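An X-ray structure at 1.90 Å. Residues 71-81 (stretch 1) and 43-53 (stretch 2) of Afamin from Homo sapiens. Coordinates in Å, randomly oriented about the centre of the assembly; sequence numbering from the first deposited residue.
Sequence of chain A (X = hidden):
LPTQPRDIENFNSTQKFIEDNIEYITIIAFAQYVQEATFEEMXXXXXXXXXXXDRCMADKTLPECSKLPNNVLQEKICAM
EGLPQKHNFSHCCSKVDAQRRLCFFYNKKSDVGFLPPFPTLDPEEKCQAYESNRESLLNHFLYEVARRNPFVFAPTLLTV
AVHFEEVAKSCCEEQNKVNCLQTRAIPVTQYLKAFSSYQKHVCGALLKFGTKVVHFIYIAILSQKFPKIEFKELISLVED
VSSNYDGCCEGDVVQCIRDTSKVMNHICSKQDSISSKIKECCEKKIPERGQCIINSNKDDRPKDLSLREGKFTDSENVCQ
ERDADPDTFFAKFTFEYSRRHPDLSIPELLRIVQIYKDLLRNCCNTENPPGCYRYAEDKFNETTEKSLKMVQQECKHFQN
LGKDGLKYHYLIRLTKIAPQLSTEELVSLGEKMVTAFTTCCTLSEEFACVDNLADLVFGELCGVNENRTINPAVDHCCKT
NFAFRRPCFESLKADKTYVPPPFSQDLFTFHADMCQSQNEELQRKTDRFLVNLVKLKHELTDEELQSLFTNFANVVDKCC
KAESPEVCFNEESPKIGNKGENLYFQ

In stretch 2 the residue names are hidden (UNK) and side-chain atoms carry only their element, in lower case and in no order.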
# COMPACT_ATOMS: atom_id res chain seq x y z
N ASN A 71 1.79 -15.27 20.09
CA ASN A 71 1.63 -15.38 21.54
C ASN A 71 2.96 -15.65 22.23
O ASN A 71 3.22 -15.06 23.29
CB ASN A 71 0.53 -16.39 21.95
CG ASN A 71 -0.90 -15.83 21.74
OD1 ASN A 71 -1.10 -14.60 21.72
ND2 ASN A 71 -1.89 -16.74 21.61
N VAL A 72 3.84 -16.41 21.59
CA VAL A 72 5.19 -16.65 22.12
C VAL A 72 6.05 -15.39 22.09
O VAL A 72 6.60 -15.00 23.10
CB VAL A 72 5.93 -17.81 21.39
CG1 VAL A 72 7.35 -17.97 21.94
CG2 VAL A 72 5.16 -19.13 21.56
N LEU A 73 6.13 -14.76 20.92
CA LEU A 73 6.92 -13.52 20.72
C LEU A 73 6.48 -12.41 21.64
O LEU A 73 7.32 -11.74 22.26
CB LEU A 73 6.74 -13.04 19.29
CG LEU A 73 7.52 -11.76 18.92
CD1 LEU A 73 8.84 -12.18 18.28
CD2 LEU A 73 6.65 -10.89 18.02
N GLN A 74 5.17 -12.21 21.75
CA GLN A 74 4.62 -11.13 22.56
C GLN A 74 4.82 -11.40 24.05
O GLN A 74 5.08 -10.47 24.83
CB GLN A 74 3.14 -10.86 22.20
CG GLN A 74 3.05 -10.22 20.80
CD GLN A 74 1.65 -10.08 20.23
OE1 GLN A 74 0.64 -10.35 20.91
NE2 GLN A 74 1.58 -9.52 18.98
N GLU A 75 4.76 -12.67 24.45
CA GLU A 75 5.12 -13.03 25.83
C GLU A 75 6.56 -12.63 26.14
O GLU A 75 6.83 -12.01 27.18
CB GLU A 75 4.92 -14.54 26.05
CG GLU A 75 5.36 -15.00 27.42
CD GLU A 75 4.40 -14.59 28.54
OE1 GLU A 75 3.27 -14.09 28.24
OE2 GLU A 75 4.78 -14.82 29.72
N LYS A 76 7.49 -12.96 25.22
CA LYS A 76 8.91 -12.63 25.45
C LYS A 76 9.19 -11.14 25.46
O LYS A 76 10.05 -10.68 26.18
CB LYS A 76 9.80 -13.28 24.39
CG LYS A 76 9.78 -14.81 24.35
CD LYS A 76 9.99 -15.44 25.73
CE LYS A 76 10.13 -16.96 25.68
NZ LYS A 76 10.45 -17.47 27.06
N ILE A 77 8.54 -10.39 24.59
CA ILE A 77 8.67 -8.93 24.60
C ILE A 77 8.15 -8.35 25.93
O ILE A 77 8.80 -7.51 26.54
CB ILE A 77 7.89 -8.31 23.41
CG1 ILE A 77 8.63 -8.58 22.11
CG2 ILE A 77 7.67 -6.81 23.58
CD1 ILE A 77 7.80 -8.27 20.88
N CYS A 78 6.98 -8.81 26.35
CA CYS A 78 6.32 -8.32 27.59
C CYS A 78 7.12 -8.70 28.87
O CYS A 78 7.02 -8.01 29.87
CB CYS A 78 4.91 -8.88 27.69
SG CYS A 78 3.73 -8.02 26.61
N ALA A 79 7.92 -9.77 28.78
CA ALA A 79 8.78 -10.23 29.87
C ALA A 79 10.10 -9.46 30.07
O ALA A 79 10.82 -9.72 31.03
CB ALA A 79 9.07 -11.73 29.72
N MET A 80 10.41 -8.51 29.21
CA MET A 80 11.65 -7.75 29.28
C MET A 80 11.52 -6.57 30.23
O MET A 80 10.67 -5.70 30.04
CB MET A 80 12.02 -7.26 27.90
CG MET A 80 12.21 -8.42 26.93
SD MET A 80 13.93 -8.70 26.51
CE MET A 80 14.19 -7.36 25.35
N GLU A 81 12.39 -6.53 31.24
CA GLU A 81 12.16 -5.68 32.41
C GLU A 81 12.15 -4.23 32.04
O GLU A 81 13.06 -3.75 31.36
CB GLU A 81 13.14 -5.99 33.56
CG GLU A 81 14.60 -5.67 33.37
CD GLU A 81 15.44 -6.05 34.58
OE1 GLU A 81 15.48 -7.25 34.95
OE2 GLU A 81 16.05 -5.15 35.17
N UNK A 43 18.49 -7.39 20.00
CA UNK A 43 19.46 -8.45 20.29
C UNK A 43 19.04 -9.33 21.47
O UNK A 43 19.15 -10.56 21.40
c UNK A 43 22.82 -6.42 19.68
c UNK A 43 21.52 -7.15 19.34
c UNK A 43 20.85 -7.83 20.55
o UNK A 43 22.89 -5.71 20.73
o UNK A 43 23.79 -6.53 18.90
N UNK A 44 18.50 -8.72 22.52
CA UNK A 44 18.01 -9.46 23.66
C UNK A 44 16.82 -10.35 23.32
O UNK A 44 16.76 -11.49 23.78
c UNK A 44 17.69 -5.89 26.63
c UNK A 44 18.57 -7.13 26.71
n UNK A 44 18.47 -4.68 26.23
c UNK A 44 17.66 -8.52 24.79
c UNK A 44 18.85 -7.72 25.33
N UNK A 45 15.86 -9.85 22.52
CA UNK A 45 14.77 -10.73 22.04
C UNK A 45 15.30 -11.86 21.13
O UNK A 45 14.82 -13.01 21.22
c UNK A 45 12.39 -10.77 20.92
c UNK A 45 13.66 -9.96 21.34
c UNK A 45 11.66 -11.41 22.09
c UNK A 45 11.42 -9.87 20.17
N UNK A 46 16.24 -11.54 20.25
CA UNK A 46 16.84 -12.58 19.38
C UNK A 46 17.29 -13.78 20.23
O UNK A 46 16.89 -14.92 19.95
c UNK A 46 17.34 -11.09 17.42
c UNK A 46 17.95 -12.01 18.48
c UNK A 46 18.72 -13.12 17.77
N UNK A 47 18.03 -13.51 21.31
CA UNK A 47 18.56 -14.59 22.19
C UNK A 47 17.40 -15.41 22.77
O UNK A 47 17.45 -16.64 22.73
c UNK A 47 21.49 -13.72 20.55
c UNK A 47 20.65 -13.21 22.92
c UNK A 47 21.67 -13.95 22.05
n UNK A 47 21.51 -12.28 20.14
c UNK A 47 19.44 -14.04 23.31
N UNK A 48 16.35 -14.74 23.25
CA UNK A 48 15.15 -15.44 23.75
C UNK A 48 14.46 -16.35 22.75
O UNK A 48 14.02 -17.44 23.12
o UNK A 48 13.83 -12.83 25.99
c UNK A 48 14.56 -13.74 25.54
c UNK A 48 14.11 -14.45 24.28
o UNK A 48 15.62 -14.10 26.09
N UNK A 49 14.32 -15.92 21.50
CA UNK A 49 13.66 -16.74 20.48
C UNK A 49 14.54 -17.89 19.93
O UNK A 49 14.03 -18.98 19.64
c UNK A 49 13.15 -15.86 19.33
c UNK A 49 10.07 -16.52 18.92
c UNK A 49 12.12 -14.85 19.75
s UNK A 49 10.57 -15.58 20.35
N UNK A 50 15.85 -17.66 19.78
CA UNK A 50 16.78 -18.73 19.49
C UNK A 50 16.63 -19.82 20.58
O UNK A 50 16.41 -20.99 20.26
c UNK A 50 18.45 -17.40 18.13
c UNK A 50 19.25 -19.37 19.46
c UNK A 50 18.25 -18.22 19.40
N UNK A 51 16.69 -19.42 21.85
CA UNK A 51 16.55 -20.38 22.95
C UNK A 51 15.22 -21.15 22.87
O UNK A 51 15.23 -22.38 22.98
o UNK A 51 18.92 -17.33 25.72
c UNK A 51 16.75 -19.71 24.32
c UNK A 51 18.20 -19.27 24.53
c UNK A 51 18.42 -18.47 25.80
o UNK A 51 18.10 -18.99 26.89
N UNK A 52 14.11 -20.46 22.60
CA UNK A 52 12.79 -21.12 22.48
C UNK A 52 12.76 -22.14 21.35
O UNK A 52 12.21 -23.25 21.50
c UNK A 52 10.36 -20.64 21.68
c UNK A 52 8.17 -21.63 21.89
o UNK A 52 6.89 -22.04 19.89
c UNK A 52 9.03 -21.08 19.72
c UNK A 52 9.33 -21.15 22.46
c UNK A 52 8.03 -21.59 20.51
c UNK A 52 11.65 -20.09 22.31
c UNK A 52 10.18 -20.61 20.31
N UNK A 53 13.35 -21.74 20.22
CA UNK A 53 13.55 -22.61 19.05
C UNK A 53 14.35 -23.87 19.41
O UNK A 53 13.92 -24.97 19.07
c UNK A 53 16.49 -22.52 15.51
c UNK A 53 14.26 -21.83 17.94
n UNK A 53 17.07 -21.45 16.36
c UNK A 53 15.42 -23.32 16.24
c UNK A 53 14.19 -22.49 16.56
O HOH W 1 11.90 -11.99 27.45

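Position 43 carries three carbons in a row, the third bearing two oxygens, which is a glutamate. Its CA-to-CB bond points away from stretch 1 and it touches nothing there: Glu-43 is a surface residue on the outer side of the helix.

Position 44 has four carbons in a row ending in a nitrogen. Its CB lies 3.7 Å from Met-80 CE, and the chain curls round so that its fourth carbon comes within 4.0 Å of the same Met-80 CE. This is Lys-44, and the residue as a whole is exposed.

Position 45 shows four carbons forked at the second. Its side chain meets three residues: one tip carbon is 3.5 Å from Lys-76 CB, and the other is 3.6 Å from Ile-77 CG1 and 3.9 Å from Leu-73 CD1. The backbone N is 4.1 Å from Met-80 CE. The fork rules out isoleucine, which branches at CB, and identifies Leu-45. The CA-to-CB bond points sideways, but the chi1 t, chi2 p rotamer brings the end of the chain nearer.

Position 46 has one carbon carrying two more, and no oxygen, so the side chain fits Val-46; it is buried but out of reach of stretch 1.

Position 47 is again four carbons ending in nitrogen. Lys-47 makes no contact across; its chain folds back so that NZ donates a hydrogen bond to Glu-43 O at 3.2 Å.

Position 48 has two carbons, the second with two oxygens. Its CB approaches Lys-76 CG at 4.3 Å, yet the carboxylate meets the other helix through a water. Such a short acid is Asp-48; the water donates to Asp-48 OD2 and to Lys-76 O, both at 2.6 Å.

Position 49 is an unbranched chain of two carbons, a sulfur and a carbon. The sulfur lies 4.1 Å from Lys-76 CG and 4.2 Å from Leu-73 CA, and the last carbon 4.3 Å from Val-72 CG1. It can only be a methionine, and Met-49 has all three chi angles m.

Position 50, one carbon carrying two, is Val-50, and position 51, three carbons ending in two oxygens, is Glu-51. Both lie out of reach.

Position 52 holds one carbon and then a six-carbon ring bearing an oxygen. Val-72 CG1 sits over the ring face, 3.7 Å from the centroid and 11° off the normal, a CH-pi contact. Hence Tyr-52; the hydroxyl is satisfied elsewhere in the structure.

Position 53, four carbons ending in nitrogen, is Lys-53, again out of reach.

The helices cross at 133° with axes 10.2 Å apart at closest approach, and no direct hydrogen bond links them. Contacts come from 44, 45, 48, 49 and 52, the three-and-four spacing that gathers residues on one side of a helix. Leu-45 packs among Leu-73, Lys-76 and Ile-77, Met-49 continues the apolar strip, and the Tyr-52 ring receives Val-72. Beyond the end of this packing, Met-80 lays its CE methyl against Lys-44 CB and the backbone N of Leu-45, and its SD near Asp-48 OD2. The rule is an apolar seam, with one water at its margin joining the Asp-48 carboxylate to the Lys-76 carbonyl.

Stretch 2 43-53: EKLVKDMVEYK
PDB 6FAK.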